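Local coordinates for universal stress protein (Pseudomonas aeruginosa UCBPP-PA14, PDB 7MQ5) that is of unknown molecular function but, as a putative universal stress protein, probably takes part in the bacterial response to stress, at residues Asp147-Ser152 against Pro276-Ala281; Gly156-Ala161 against Leu172-Ala177. All coordinates share one frame; numbering follows the deposited sequence. Where two conformers were deposited one is given.

Overall arrangement
Both interactions use helix 148-167. Interaction 1 involves its first turn and interaction 2 its middle. Along the chain the order is 147-152, 156-161, 172-177 and 276-281, so both segments of interaction 2 fall between those of interaction 1. The centres of the two interactions are about 16 Å apart. Interaction 2 is buried and packs the helix on strand 171-178 of the mixed sheet. Interaction 1 lies at the surface, where the helix start comes close to the C-terminal helix 277-287. The middle of the helix packs on the sheet, while its first turn meets the start of the last helix, partly through water.

Interaction 1 (Asp147-Ser152 against Pro276-Ala281); sequences DGEHRS and PDDIIA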
loop_
_atom_site.group_PDB
_atom_site.type_symbol
_atom_site.label_atom_id
_atom_site.label_comp_id
_atom_site.label_asym_id
_atom_site.label_seq_id
_atom_site.Cartn_x
_atom_site.Cartn_y
_atom_site.Cartn_z
ATOM N N ASP A 147 -17.101 -13.621 3.836
ATOM C CA ASP A 147 -18.244 -13.147 3.004
ATOM C C ASP A 147 -17.648 -12.655 1.680
ATOM O O ASP A 147 -16.412 -12.520 1.611
ATOM C CB ASP A 147 -19.136 -12.133 3.734
ATOM C CG ASP A 147 -18.558 -10.741 3.935
ATOM O OD1 ASP A 147 -17.602 -10.376 3.214
ATOM O OD2 ASP A 147 -19.088 -10.014 4.811
ATOM N N GLY A 148 -18.482 -12.441 0.666
ATOM C CA GLY A 148 -17.990 -12.055 -0.672
ATOM C C GLY A 148 -17.033 -10.876 -0.639
ATOM O O GLY A 148 -16.000 -10.911 -1.351
ATOM N N GLU A 149 -17.341 -9.871 0.183
ATOM C CA GLU A 149 -16.516 -8.636 0.254
ATOM C C GLU A 149 -15.148 -8.931 0.886
ATOM O O GLU A 149 -14.124 -8.434 0.355
ATOM C CB GLU A 149 -17.288 -7.557 1.011
ATOM C CG GLU A 149 -18.641 -7.281 0.382
ATOM C CD GLU A 149 -19.400 -6.066 0.882
ATOM O OE1 GLU A 149 -18.810 -5.255 1.628
ATOM O OE2 GLU A 149 -20.584 -5.931 0.513
ATOM N N HIS A 150 -15.108 -9.707 1.971
ATOM C CA HIS A 150 -13.793 -10.008 2.601
ATOM C C HIS A 150 -13.019 -10.996 1.721
ATOM O O HIS A 150 -11.796 -10.842 1.615
ATOM C CB HIS A 150 -13.955 -10.456 4.057
ATOM C CG HIS A 150 -14.331 -9.342 4.974
ATOM N ND1 HIS A 150 -15.632 -8.918 5.123
ATOM C CD2 HIS A 150 -13.579 -8.549 5.767
ATOM C CE1 HIS A 150 -15.671 -7.918 5.984
ATOM N NE2 HIS A 150 -14.424 -7.673 6.394
ATOM N N ARG A 151 -13.695 -11.955 1.083
ATOM C CA ARG A 151 -12.960 -12.913 0.209
ATOM C C ARG A 151 -12.206 -12.145 -0.885
ATOM O O ARG A 151 -11.024 -12.431 -1.104
ATOM C CB ARG A 151 -13.890 -13.953 -0.434
ATOM C CG ARG A 151 -14.410 -15.013 0.525
ATOM C CD ARG A 151 -14.985 -16.224 -0.197
ATOM N NE ARG A 151 -15.997 -15.884 -1.195
ATOM C CZ ARG A 151 -17.308 -15.775 -0.970
ATOM N NH1 ARG A 151 -17.812 -15.970 0.238
ATOM N NH2 ARG A 151 -18.116 -15.465 -1.970
ATOM N N SER A 152 -12.886 -11.195 -1.528
ATOM C CA SER A 152 -12.294 -10.382 -2.619
ATOM C C SER A 152 -11.128 -9.544 -2.085
ATOM O O SER A 152 -10.051 -9.565 -2.697
ATOM C CB SER A 152 -13.343 -9.499 -3.249
ATOM O OG SER A 152 -12.759 -8.600 -4.175
ATOM N N PRO A 276 -11.614 -2.004 -0.914
ATOM C CA PRO A 276 -12.581 -2.898 -1.542
ATOM C C PRO A 276 -12.961 -2.392 -2.938
ATOM O O PRO A 276 -13.021 -1.197 -3.155
ATOM C CB PRO A 276 -13.798 -2.837 -0.609
ATOM C CG PRO A 276 -13.226 -2.443 0.725
ATOM C CD PRO A 276 -12.081 -1.513 0.389
ATOM N N ASP A 277 -13.263 -3.321 -3.839
ATOM C CA ASP A 277 -13.636 -2.960 -5.232
ATOM C C ASP A 277 -14.797 -1.954 -5.278
ATOM O O ASP A 277 -14.731 -1.037 -6.108
ATOM C CB ASP A 277 -14.002 -4.199 -6.051
ATOM C CG ASP A 277 -12.844 -5.141 -6.327
ATOM O OD1 ASP A 277 -11.688 -4.720 -6.151
ATOM O OD2 ASP A 277 -13.113 -6.282 -6.746
ATOM N N ASP A 278 -15.820 -2.136 -4.433
ATOM C CA ASP A 278 -17.015 -1.242 -4.417
ATOM C C ASP A 278 -16.621 0.180 -3.989
ATOM O O ASP A 278 -17.246 1.146 -4.472
ATOM C CB ASP A 278 -18.107 -1.776 -3.482
ATOM C CG ASP A 278 -18.796 -3.055 -3.934
ATOM O OD1 ASP A 278 -18.561 -3.491 -5.083
ATOM O OD2 ASP A 278 -19.581 -3.606 -3.130
ATOM N N ILE A 279 -15.656 0.288 -3.077
ATOM C CA ILE A 279 -15.162 1.603 -2.584
ATOM C C ILE A 279 -14.325 2.258 -3.693
ATOM O O ILE A 279 -14.506 3.455 -3.961
ATOM C CB ILE A 279 -14.371 1.422 -1.271
ATOM C CG1 ILE A 279 -15.231 0.865 -0.130
ATOM C CG2 ILE A 279 -13.696 2.720 -0.873
ATOM C CD1 ILE A 279 -16.331 1.784 0.298
ATOM N N ILE A 280 -13.448 1.493 -4.335
ATOM C CA ILE A 280 -12.645 2.022 -5.480
ATOM C C ILE A 280 -13.588 2.579 -6.553
ATOM O O ILE A 280 -13.319 3.680 -7.060
ATOM C CB ILE A 280 -11.733 0.919 -6.054
ATOM C CG1 ILE A 280 -10.623 0.532 -5.071
ATOM C CG2 ILE A 280 -11.176 1.331 -7.410
ATOM C CD1 ILE A 280 -9.601 1.615 -4.832
ATOM N N ALA A 281 -14.643 1.838 -6.904
ATOM C CA ALA A 281 -15.578 2.298 -7.957
ATOM C C ALA A 281 -16.188 3.651 -7.568
ATOM O O ALA A 281 -16.272 4.536 -8.441
ATOM C CB ALA A 281 -16.642 1.255 -8.195
HETATM O O HOH W 1 -20.057 -3.093 -0.292
HETATM O O HOH W 2 -12.616 -6.038 -3.087
#
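The carboxylates of Glu-149 and Asp-278 approach with their oxygens, and Glu-149 OE2 lies 4.4 Å from Asp-278 OD2. Within 147-152, the His-150 ring has the Asp-147 carboxylate at its edge, in plane. His-150 ND1 donates to Asp-147 OD1 at 3.1 Å, from above the carboxylate plane. The same oxygen caps His-150 N in a nearly straight bond (167°), so two donors hold it. The Arg-151 guanidinium has Gly-148 CA over one face, offset toward the rim.

Water 1 sits between the carboxylates of Glu-149 and Asp-278. It donates to Asp-278 OD2 at 2.9 Å and only weakly to Glu-149 OE2 at 3.0 Å. The water has more acceptors in reach than protons, so it cannot serve all of them at once. Two like charges this close would probably repel. A salt bridge from Arg-248 to Glu-149 OE2 should offset this. Glu-149, Asp-278 and Ser-152 each have two conformers, so these links describe one of them.

Asp-277 presents the oxygen of a third carboxylate to Ser-152, with OG 3.5 Å from Asp-277 OD2. The Ser-152 hydroxyl points across to the other helix, with OG opposite the backbone N (chi1 173°). Water 2 lies 2.8 Å from Ser-152 OG and also accepts from the backbone N of Asp-277. That amide belongs to the first turn of its helix.

The two segments bury just 92 Å², and water carries much of the contact. Two helix starts meet here; Asp-147 caps one, and Pro-276 holds the N-cap position of the other. Both helices follow the C-terminal ends of parallel strands, where the loops gather in the alpha/beta fold of the HUP type, as in the universal stress protein family.

Interaction 2 (Gly156-Ala161 against Leu172-Ala177); sequences GIISHA and LHVISA
Leu-172 lays its CD1 methyl against Ala-161, 3.6 Å from CB and 4.0 Å from the backbone C. This is the packing of helix on strand inside a beta-alpha-beta crossover, made of strand 136-141, helix 148-167 and strand 171-178. Leu-172 extends its CG opposite the backbone N (chi1 176°), and this carries CD1 out to the helix. The alanine methyl points at the strand and is short, so the two backbones can come close. Ala-161 CA and Leu-172 CA are 7.1 Å apart.

Two residues further along the strand the gap is wider. Ile-158 and Val-174 have CA atoms 8.6 Å apart, and their longer side chains bridge the space. Ile-158 CD1 meets Val-174 CG2 at 4.1 Å, and the two side chains cross at about a right angle. Ile-158 has two conformers, so this methyl contact describes one of them. No hydrogen bond joins the segments, and the contact rests on apolar side chains.

Ile-158 also touches Ala-139 of strand 136-141, and Val-174 touches Val-141 and Leu-218 on the two neighbouring strands, while Phe-213 packs on both Leu-172 and Val-174. On the other face of the strand, His-173, Ile-175 and Ala-177 pack against helix 225-236.

Within helix 148-167, His-160 folds back over the preceding turn. Its ring edge meets Gly-156, with Gly-156 O almost in the ring plane. That oxygen accepts from two donors, the backbone N of His-160 at 3.0 Å and His-160 ND1 at 2.8 Å. The two reach it from opposite faces of the carbonyl plane, with ND1 standing 38° out of it.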
loop_
_atom_site.group_PDB
_atom_site.type_symbol
_atom_site.label_atom_id
_atom_site.label_comp_id
_atom_site.label_asym_id
_atom_site.label_seq_id
_atom_site.Cartn_x
_atom_site.Cartn_y
_atom_site.Cartn_z
ATOM N N GLY A 156 -7.055 -9.870 -2.918
ATOM C CA GLY A 156 -6.232 -8.771 -3.457
ATOM C C GLY A 156 -5.018 -8.500 -2.582
ATOM O O GLY A 156 -3.908 -8.262 -3.107
ATOM N N ILE A 157 -5.208 -8.547 -1.268
ATOM C CA ILE A 157 -4.081 -8.325 -0.321
ATOM C C ILE A 157 -3.020 -9.404 -0.554
ATOM O O ILE A 157 -1.837 -9.070 -0.688
ATOM C CB ILE A 157 -4.615 -8.339 1.122
ATOM C CG1 ILE A 157 -5.460 -7.097 1.417
ATOM C CG2 ILE A 157 -3.483 -8.512 2.129
ATOM C CD1 ILE A 157 -6.347 -7.243 2.634
ATOM N N ILE A 158 -3.449 -10.661 -0.697
ATOM C CA ILE A 158 -2.475 -11.770 -0.902
ATOM C C ILE A 158 -1.858 -11.679 -2.303
ATOM O O ILE A 158 -0.645 -11.938 -2.427
ATOM C CB ILE A 158 -3.134 -13.139 -0.659
ATOM C CG1 ILE A 158 -3.618 -13.291 0.785
ATOM C CG2 ILE A 158 -2.192 -14.264 -1.058
ATOM C CD1 ILE A 158 -2.541 -13.146 1.835
ATOM N N SER A 159 -2.642 -11.341 -3.326
ATOM C CA SER A 159 -2.053 -11.283 -4.687
ATOM C C SER A 159 -0.946 -10.222 -4.733
ATOM O O SER A 159 0.113 -10.453 -5.323
ATOM C CB SER A 159 -3.119 -11.001 -5.706
ATOM O OG SER A 159 -2.572 -11.024 -7.009
ATOM N N HIS A 160 -1.213 -9.062 -4.140
ATOM C CA HIS A 160 -0.203 -7.976 -4.189
ATOM C C HIS A 160 1.001 -8.342 -3.315
ATOM O O HIS A 160 2.143 -8.158 -3.760
ATOM C CB HIS A 160 -0.789 -6.627 -3.751
ATOM C CG HIS A 160 -1.702 -5.970 -4.743
ATOM N ND1 HIS A 160 -3.035 -6.328 -4.885
ATOM C CD2 HIS A 160 -1.490 -4.979 -5.638
ATOM C CE1 HIS A 160 -3.600 -5.569 -5.807
ATOM N NE2 HIS A 160 -2.680 -4.727 -6.268
ATOM N N ALA A 161 0.752 -8.887 -2.121
ATOM C CA ALA A 161 1.879 -9.230 -1.220
ATOM C C ALA A 161 2.772 -10.316 -1.828
ATOM O O ALA A 161 4.002 -10.208 -1.744
ATOM C CB ALA A 161 1.349 -9.650 0.123
ATOM N N LEU A 172 7.246 -14.156 2.211
ATOM C CA LEU A 172 5.862 -13.732 2.494
ATOM C C LEU A 172 5.380 -14.322 3.825
ATOM O O LEU A 172 5.578 -15.521 4.077
ATOM C CB LEU A 172 4.989 -14.199 1.329
ATOM C CG LEU A 172 3.494 -13.937 1.470
ATOM C CD1 LEU A 172 3.216 -12.448 1.539
ATOM C CD2 LEU A 172 2.731 -14.588 0.324
ATOM N N HIS A 173 4.727 -13.488 4.622
ATOM C CA HIS A 173 4.178 -13.808 5.955
ATOM C C HIS A 173 2.759 -13.246 6.020
ATOM O O HIS A 173 2.490 -12.231 5.349
ATOM C CB HIS A 173 5.131 -13.263 7.039
ATOM C CG HIS A 173 6.574 -13.619 6.786
ATOM N ND1 HIS A 173 7.227 -14.655 7.432
ATOM C CD2 HIS A 173 7.465 -13.113 5.896
ATOM C CE1 HIS A 173 8.459 -14.755 6.975
ATOM N NE2 HIS A 173 8.630 -13.820 6.018
ATOM N N VAL A 174 1.899 -13.865 6.818
ATOM C CA VAL A 174 0.494 -13.403 6.965
ATOM C C VAL A 174 0.154 -13.252 8.448
ATOM O O VAL A 174 0.502 -14.139 9.225
ATOM C CB VAL A 174 -0.475 -14.392 6.298
ATOM C CG1 VAL A 174 -1.922 -13.955 6.458
ATOM C CG2 VAL A 174 -0.136 -14.606 4.833
ATOM N N ILE A 175 -0.494 -12.148 8.807
ATOM C CA ILE A 175 -1.026 -11.947 10.185
ATOM C C ILE A 175 -2.550 -11.911 10.079
ATOM O O ILE A 175 -3.098 -11.126 9.275
ATOM C CB ILE A 175 -0.455 -10.693 10.892
ATOM C CG1 ILE A 175 -1.083 -10.456 12.277
ATOM C CG2 ILE A 175 -0.602 -9.461 10.026
ATOM C CD1 ILE A 175 -0.928 -11.585 13.255
ATOM N N SER A 176 -3.182 -12.800 10.832
ATOM C CA SER A 176 -4.651 -12.835 10.965
ATOM C C SER A 176 -4.970 -12.476 12.408
ATOM O O SER A 176 -4.571 -13.232 13.301
ATOM C CB SER A 176 -5.231 -14.173 10.600
ATOM O OG SER A 176 -6.646 -14.155 10.722
ATOM N N ALA A 177 -5.598 -11.330 12.608
ATOM C CA ALA A 177 -5.961 -10.871 13.960
ATOM C C ALA A 177 -7.477 -10.917 14.053
ATOM O O ALA A 177 -8.153 -10.171 13.311
ATOM C CB ALA A 177 -5.402 -9.496 14.221
#